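PDB 3PME: type C neurotoxin from Clostridium botulinum, which probably attaches the C/D mosaic botulinum toxin to nerve-cell membranes, its receptor-binding domain being thought to recognise gangliosides and phosphatidylethanolamine. Local coordinates for residues N148-M153 / S164-E168. Numbering follows the deposited sequence.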
# COMPACT_ATOMS: atom_id res chain seq x y z
N ASN A 148 -5.68 -27.72 -1.09
CA ASN A 148 -6.10 -28.93 -1.78
C ASN A 148 -5.91 -30.14 -0.88
O ASN A 148 -4.80 -30.45 -0.45
CB ASN A 148 -5.37 -29.10 -3.11
CG ASN A 148 -6.08 -30.07 -4.04
OD1 ASN A 148 -6.45 -31.17 -3.63
ND2 ASN A 148 -6.28 -29.66 -5.28
N ILE A 149 -7.02 -30.79 -0.58
CA ILE A 149 -7.02 -31.92 0.34
C ILE A 149 -6.15 -33.06 -0.17
O ILE A 149 -5.77 -33.95 0.59
CB ILE A 149 -8.46 -32.40 0.61
CG1 ILE A 149 -8.53 -33.18 1.91
CG2 ILE A 149 -8.99 -33.18 -0.58
CD1 ILE A 149 -8.03 -32.39 3.10
N MET A 150 -5.81 -33.01 -1.46
CA MET A 150 -4.95 -34.03 -2.06
C MET A 150 -3.48 -33.75 -1.84
O MET A 150 -2.63 -34.56 -2.19
CB MET A 150 -5.23 -34.16 -3.56
CG MET A 150 -6.52 -34.91 -3.88
SD MET A 150 -6.89 -34.91 -5.64
CE MET A 150 -7.19 -33.17 -5.93
N GLY A 151 -3.16 -32.60 -1.25
CA GLY A 151 -1.77 -32.29 -1.03
C GLY A 151 -1.49 -31.19 -0.04
O GLY A 151 -1.20 -31.45 1.14
N TYR A 152 -1.58 -29.95 -0.51
CA TYR A 152 -1.00 -28.81 0.20
C TYR A 152 -1.91 -27.61 0.32
O TYR A 152 -2.82 -27.39 -0.48
CB TYR A 152 0.30 -28.37 -0.48
CG TYR A 152 1.19 -29.55 -0.67
CD1 TYR A 152 1.01 -30.39 -1.75
CD2 TYR A 152 2.15 -29.88 0.27
CE1 TYR A 152 1.78 -31.50 -1.90
CE2 TYR A 152 2.93 -31.01 0.12
CZ TYR A 152 2.73 -31.80 -0.98
OH TYR A 152 3.47 -32.94 -1.19
N MET A 153 -1.65 -26.83 1.35
CA MET A 153 -2.14 -25.46 1.34
C MET A 153 -0.94 -24.55 1.09
O MET A 153 0.17 -24.84 1.53
CB MET A 153 -2.88 -25.13 2.61
CG MET A 153 -2.10 -25.32 3.87
SD MET A 153 -3.19 -24.98 5.26
CE MET A 153 -2.01 -25.12 6.60
N SER A 164 4.51 -23.29 1.74
CA SER A 164 3.61 -24.41 1.50
C SER A 164 3.61 -25.29 2.74
O SER A 164 4.59 -25.32 3.49
CB SER A 164 4.07 -25.20 0.28
OG SER A 164 3.19 -26.28 0.00
N GLU A 165 2.51 -26.00 2.96
CA GLU A 165 2.39 -26.92 4.07
C GLU A 165 1.52 -28.10 3.67
O GLU A 165 0.48 -27.95 3.04
CB GLU A 165 1.81 -26.22 5.31
CG GLU A 165 1.81 -27.10 6.55
CD GLU A 165 3.19 -27.25 7.16
OE1 GLU A 165 4.09 -26.46 6.80
OE2 GLU A 165 3.38 -28.14 8.02
N ARG A 166 1.97 -29.29 4.04
CA ARG A 166 1.25 -30.50 3.69
C ARG A 166 -0.02 -30.60 4.54
O ARG A 166 0.03 -30.37 5.74
CB ARG A 166 2.16 -31.70 3.94
CG ARG A 166 1.60 -33.02 3.48
CD ARG A 166 2.72 -34.06 3.49
NE ARG A 166 3.31 -34.24 4.82
CZ ARG A 166 4.37 -33.59 5.27
NH1 ARG A 166 4.99 -32.69 4.51
NH2 ARG A 166 4.82 -33.82 6.50
N ILE A 167 -1.14 -30.92 3.91
CA ILE A 167 -2.38 -31.13 4.65
C ILE A 167 -3.02 -32.47 4.34
O ILE A 167 -4.02 -32.85 4.95
CB ILE A 167 -3.41 -29.99 4.42
CG1 ILE A 167 -3.74 -29.83 2.93
CG2 ILE A 167 -2.92 -28.67 5.01
CD1 ILE A 167 -4.92 -28.94 2.65
N GLU A 168 -2.44 -33.20 3.38
CA GLU A 168 -2.98 -34.48 2.97
C GLU A 168 -2.92 -35.47 4.12
O GLU A 168 -3.63 -36.48 4.11
CB GLU A 168 -2.19 -35.02 1.77
CG GLU A 168 -2.81 -36.25 1.13
CD GLU A 168 -1.91 -36.89 0.09
OE1 GLU A 168 -0.69 -36.57 0.08
OE2 GLU A 168 -2.40 -37.71 -0.71
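Met-153 and Glu-165 form an antiparallel hydrogen-bonded pair in which both amides of the pair are satisfied: Met-153 N donates to Glu-165 O (2.9 Å, 156° at the hydrogen) and Glu-165 N to Met-153 O (3.0 Å, 153°). Each acceptor also receives a CA-H...O contact, from Tyr-152 CA to Glu-165 O (3.3 Å) and from Ser-164 CA to Met-153 O (3.5 Å). Beyond the non-hydrogen-bonded pair Tyr-152 and Arg-166, Gly-151 O serves as a bifurcated acceptor, taking a nearly linear bond from Ile-167 N (2.8 Å, 172°) and a weak one from Glu-168 N (3.1 Å, 134°). These bonds carry the pairing of the 152-157/160-166 hairpin past its open end to the turn that links strand 141-148 to strand 152-157, within the concanavalin-like N-terminal subdomain of the receptor-binding region. That turn, Asn-148 to Gly-151, is type I by the phi/psi of Ile-149 (-61/-16°) and Met-150 (-84/-5°), and is closed by Gly-151 N to Asn-148 O (2.8 Å), while Asn-148 OD1 accepts from Met-150 N (2.9 Å), an Asx turn. Gly-151 and Tyr-152 together oppose Asn-148 in a classic bulge, and Asn-148 N bonds to Tyr-152 O (2.9 Å). Asn-148 ND2 is taken up by Glu-204, and Arg-166 O by Lys-121. The CA-to-CB bond of Ile-167 points toward segment 148-153, and the side chain places CD1 3.5 Å from Asn-148 O and CG2 3.6 Å from Met-153 CG; both side chains also touch Leu-113 of strand 108-114.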